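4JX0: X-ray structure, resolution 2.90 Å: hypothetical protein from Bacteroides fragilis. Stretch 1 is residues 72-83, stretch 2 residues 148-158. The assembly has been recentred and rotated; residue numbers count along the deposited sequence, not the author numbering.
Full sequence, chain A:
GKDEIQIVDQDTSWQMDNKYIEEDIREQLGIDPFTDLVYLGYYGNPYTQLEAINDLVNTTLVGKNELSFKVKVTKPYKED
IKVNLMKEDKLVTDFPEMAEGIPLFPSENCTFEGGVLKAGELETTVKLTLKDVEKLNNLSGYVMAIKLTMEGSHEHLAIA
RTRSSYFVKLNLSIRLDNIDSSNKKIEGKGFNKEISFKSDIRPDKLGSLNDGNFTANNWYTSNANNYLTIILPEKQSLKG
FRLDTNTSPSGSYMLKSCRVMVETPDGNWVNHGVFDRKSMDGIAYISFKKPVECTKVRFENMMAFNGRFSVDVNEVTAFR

Stretch 1 72-83: KVTKPYKEDIKV
Stretch 2 (148-158) LTMEGSHEHLA

Two segments of one chain, residues 72-83 and 148-158, bury 625 Å² between them. The shortest polar contact is the very short hydrogen bond from Tyr77 OH to the backbone oxygen Glu155 O, 2.5 Å, which meets the tyrosine at its ring edge; chi1 of Tyr77 is t (-163°) and chi2 is 70°. His154 (chi1 m, chi2 -73°) points toward the first stretch and donates from ND1 to Glu79 OE2 at 2.8 Å, with an N-H...acceptor angle of 167°. Glu79 reaches it with chi1 p, chi2 t and chi3 near 0°, its carboxylate oxygen lying near the plane of the imidazole. The third direct hydrogen bond is between backbones, Glu151 N to Lys82 O, 3.1 Å and 165°.

Two waters extend this network. One accepts from Gly152 N at 3.1 Å, accepts weakly from Lys82 N at 3.4 Å and lies 2.9 Å from His154 NE2, so both ring nitrogens of His154 are engaged. The other donates weakly to Glu79 OE2 (3.3 Å) and to Ser153 O (3.4 Å).

Strands 81-83 and 148-150 run roughly antiparallel, their directions 144° apart and their axes 5.8 Å apart at closest approach. Residues 72-73 and 157-158 are also strand and the rest is loop or turn; His156 has positive phi (56/46), whereas Glu155 (-80/136) and Leu157 (-148/138) are extended. Val83 and Met150 form a non-hydrogen-bonded pair, CA to CA 4.7 Å, with both CB atoms on the same face of the sheet. CA-H...O contacts support this register: Met150 CA to Lys82 O, 3.6 Å, and Val83 CA to Thr149 O, 3.4 Å. Lys82 (m, t, t, t) and Glu151 (t, t, chi3 -75°) extend alongside each other, Lys82 CD 3.4 Å from Glu151 OE1; Lys82 NZ stays 4.1 Å from Glu151 OE2, beyond a salt bridge, and Glu151 is poorly ordered.

Apolar side chains pack around these polar links. Leu157 (chi1 t, chi2 p) covers one face of the Tyr77 ring, Leu157 CD2 4.2 Å from the ring centroid and 14° off its normal. Leu157 CD2 also lies 3.6 Å from Ile81 CD1, while Leu157 CD1 is 4.2 Å from Val73 CG2. The edge of Tyr77 is directed at the face of His154 in an offset arrangement, planes at 86° and centroids 5.8 Å apart. Ile81 (chi1 m, chi2 149°) lies over one face of His154 and brings CG2 to 4.0 Å from SE of selenomethionine Met150 (m, t, m). Val83 (chi1 m) packs its CG1 4.2 Å from Met150 CG, and its CB lies 4.4 Å from Leu148 CD1.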

# COMPACT_ATOMS: atom_id res chain seq x y z
N LYS A 72 -5.80 25.82 6.33
CA LYS A 72 -5.48 26.79 7.37
C LYS A 72 -5.73 28.24 6.91
O LYS A 72 -5.69 28.52 5.72
CB LYS A 72 -4.00 26.64 7.79
CG LYS A 72 -3.63 25.27 8.35
CD LYS A 72 -2.12 25.10 8.56
CE LYS A 72 -1.61 25.78 9.80
NZ LYS A 72 -0.15 25.55 10.00
N VAL A 73 -5.96 29.14 7.88
CA VAL A 73 -6.07 30.59 7.68
C VAL A 73 -5.05 31.20 8.65
O VAL A 73 -4.89 30.68 9.76
CB VAL A 73 -7.51 31.16 7.82
CG1 VAL A 73 -8.07 30.95 9.22
CG2 VAL A 73 -7.57 32.63 7.43
N THR A 74 -4.32 32.24 8.23
CA THR A 74 -3.23 32.79 9.03
C THR A 74 -3.67 33.48 10.34
O THR A 74 -2.89 33.51 11.29
CB THR A 74 -2.41 33.76 8.19
OG1 THR A 74 -3.28 34.72 7.60
CG2 THR A 74 -1.62 33.04 7.11
N LYS A 75 -4.89 34.02 10.38
CA LYS A 75 -5.42 34.75 11.54
C LYS A 75 -6.93 34.54 11.61
O LYS A 75 -7.53 34.39 10.55
CB LYS A 75 -5.07 36.24 11.37
CG LYS A 75 -5.36 37.13 12.56
CD LYS A 75 -4.56 38.44 12.56
CE LYS A 75 -4.62 39.23 11.26
NZ LYS A 75 -4.20 40.65 11.45
N PRO A 76 -7.59 34.51 12.78
CA PRO A 76 -9.05 34.31 12.78
C PRO A 76 -9.75 35.43 12.02
O PRO A 76 -9.39 36.60 12.17
CB PRO A 76 -9.41 34.31 14.26
CG PRO A 76 -8.14 33.99 14.97
CD PRO A 76 -7.09 34.66 14.16
N TYR A 77 -10.71 35.05 11.16
CA TYR A 77 -11.42 35.99 10.28
C TYR A 77 -12.83 36.29 10.85
O TYR A 77 -13.44 35.45 11.51
CB TYR A 77 -11.48 35.39 8.87
CG TYR A 77 -11.82 36.39 7.79
CD1 TYR A 77 -10.92 37.38 7.42
CD2 TYR A 77 -13.01 36.28 7.07
CE1 TYR A 77 -11.23 38.30 6.42
CE2 TYR A 77 -13.32 37.19 6.06
CZ TYR A 77 -12.42 38.19 5.73
OH TYR A 77 -12.77 39.10 4.76
N LYS A 78 -13.30 37.53 10.59
CA LYS A 78 -14.58 38.09 11.07
C LYS A 78 -15.85 37.29 10.68
O LYS A 78 -16.83 37.37 11.41
CB LYS A 78 -14.74 39.54 10.57
CG LYS A 78 -15.00 39.68 9.06
CD LYS A 78 -14.66 41.07 8.54
CE LYS A 78 -14.91 41.22 7.06
NZ LYS A 78 -14.44 42.54 6.54
N GLU A 79 -15.84 36.59 9.54
CA GLU A 79 -17.00 35.84 9.04
C GLU A 79 -16.59 34.43 8.55
O GLU A 79 -15.41 34.12 8.49
CB GLU A 79 -17.71 36.64 7.92
CG GLU A 79 -16.82 37.03 6.75
CD GLU A 79 -17.40 38.02 5.75
OE1 GLU A 79 -18.56 38.45 5.92
OE2 GLU A 79 -16.68 38.37 4.79
N ASP A 80 -17.59 33.58 8.26
CA ASP A 80 -17.34 32.20 7.79
C ASP A 80 -16.78 32.23 6.37
O ASP A 80 -17.27 33.02 5.56
CB ASP A 80 -18.63 31.35 7.83
CG ASP A 80 -19.24 31.12 9.20
OD1 ASP A 80 -18.64 31.55 10.21
OD2 ASP A 80 -20.32 30.50 9.26
N ILE A 81 -15.78 31.37 6.07
CA ILE A 81 -15.17 31.26 4.74
C ILE A 81 -15.44 29.86 4.21
O ILE A 81 -14.96 28.90 4.79
CB ILE A 81 -13.63 31.54 4.76
CG1 ILE A 81 -13.27 32.86 5.48
CG2 ILE A 81 -13.05 31.54 3.34
CD1 ILE A 81 -11.95 32.80 6.14
N LYS A 82 -16.20 29.75 3.10
CA LYS A 82 -16.47 28.45 2.49
C LYS A 82 -15.31 28.11 1.57
O LYS A 82 -14.99 28.91 0.69
CB LYS A 82 -17.80 28.44 1.71
CG LYS A 82 -19.04 28.55 2.59
CD LYS A 82 -20.32 28.36 1.78
CE LYS A 82 -21.54 28.16 2.64
NZ LYS A 82 -22.74 27.77 1.83
N VAL A 83 -14.67 26.95 1.77
CA VAL A 83 -13.53 26.50 0.97
C VAL A 83 -13.81 25.14 0.35
O VAL A 83 -14.58 24.35 0.90
CB VAL A 83 -12.21 26.46 1.78
CG1 VAL A 83 -11.73 27.87 2.09
CG2 VAL A 83 -12.34 25.64 3.07
N LEU A 148 -6.93 24.64 -4.30
CA LEU A 148 -7.84 25.16 -3.28
C LEU A 148 -8.58 26.38 -3.83
O LEU A 148 -7.99 27.18 -4.57
CB LEU A 148 -7.03 25.53 -2.03
CG LEU A 148 -7.82 26.01 -0.83
CD1 LEU A 148 -8.67 24.91 -0.24
CD2 LEU A 148 -6.91 26.59 0.21
N THR A 149 -9.88 26.50 -3.49
CA THR A 149 -10.73 27.61 -3.95
C THR A 149 -11.57 28.16 -2.80
O THR A 149 -11.77 27.48 -1.81
CB THR A 149 -11.66 27.14 -5.09
OG1 THR A 149 -12.61 26.20 -4.58
CG2 THR A 149 -10.90 26.53 -6.25
N MSE A 150 -12.06 29.40 -2.97
CA MSE A 150 -12.97 30.07 -2.03
C MSE A 150 -14.27 30.35 -2.76
O MSE A 150 -14.22 30.74 -3.93
CB MSE A 150 -12.37 31.37 -1.52
CG MSE A 150 -11.32 31.18 -0.46
SE MSE A 150 -10.80 32.88 0.33
CE MSE A 150 -10.33 33.89 -1.27
N GLU A 151 -15.41 30.16 -2.10
CA GLU A 151 -16.70 30.34 -2.76
C GLU A 151 -16.99 31.82 -3.07
O GLU A 151 -17.09 32.20 -4.24
CB GLU A 151 -17.84 29.74 -1.92
CG GLU A 151 -19.17 29.64 -2.64
CD GLU A 151 -20.28 29.09 -1.77
OE1 GLU A 151 -20.29 27.86 -1.54
OE2 GLU A 151 -21.13 29.89 -1.31
N GLY A 152 -17.13 32.64 -2.03
CA GLY A 152 -17.47 34.04 -2.19
C GLY A 152 -16.29 34.96 -2.35
O GLY A 152 -15.17 34.53 -2.65
N SER A 153 -16.56 36.25 -2.15
CA SER A 153 -15.58 37.33 -2.17
C SER A 153 -15.54 37.88 -0.75
O SER A 153 -16.58 38.33 -0.23
CB SER A 153 -15.96 38.40 -3.19
OG SER A 153 -14.89 39.30 -3.43
N HIS A 154 -14.37 37.78 -0.10
CA HIS A 154 -14.14 38.23 1.27
C HIS A 154 -13.07 39.32 1.24
O HIS A 154 -12.11 39.19 0.48
CB HIS A 154 -13.71 37.04 2.12
CG HIS A 154 -14.78 36.01 2.32
ND1 HIS A 154 -15.86 36.24 3.14
CD2 HIS A 154 -14.90 34.76 1.80
CE1 HIS A 154 -16.59 35.14 3.12
NE2 HIS A 154 -16.06 34.22 2.31
N GLU A 155 -13.24 40.39 2.03
CA GLU A 155 -12.31 41.53 2.01
C GLU A 155 -11.03 41.26 2.83
O GLU A 155 -11.12 40.76 3.94
CB GLU A 155 -13.00 42.80 2.54
CG GLU A 155 -14.24 43.20 1.75
CD GLU A 155 -14.80 44.58 2.03
OE1 GLU A 155 -14.25 45.30 2.90
OE2 GLU A 155 -15.76 44.97 1.33
N HIS A 156 -9.86 41.63 2.28
CA HIS A 156 -8.54 41.45 2.90
C HIS A 156 -8.31 39.98 3.25
O HIS A 156 -7.86 39.64 4.34
CB HIS A 156 -8.36 42.35 4.14
CG HIS A 156 -8.34 43.81 3.80
ND1 HIS A 156 -7.15 44.50 3.68
CD2 HIS A 156 -9.37 44.65 3.56
CE1 HIS A 156 -7.49 45.74 3.36
NE2 HIS A 156 -8.81 45.87 3.27
N LEU A 157 -8.63 39.11 2.28
CA LEU A 157 -8.49 37.66 2.38
C LEU A 157 -8.18 37.11 1.01
O LEU A 157 -8.79 37.54 0.03
CB LEU A 157 -9.79 37.04 2.92
CG LEU A 157 -9.73 35.55 3.27
CD1 LEU A 157 -8.97 35.31 4.56
CD2 LEU A 157 -11.11 34.98 3.37
N ALA A 158 -7.25 36.15 0.93
CA ALA A 158 -6.87 35.55 -0.35
C ALA A 158 -6.26 34.16 -0.17
O ALA A 158 -5.79 33.83 0.91
CB ALA A 158 -5.88 36.45 -1.05
O HOH W 1 -18.88 38.30 2.33
O HOH W 2 -17.59 32.12 1.03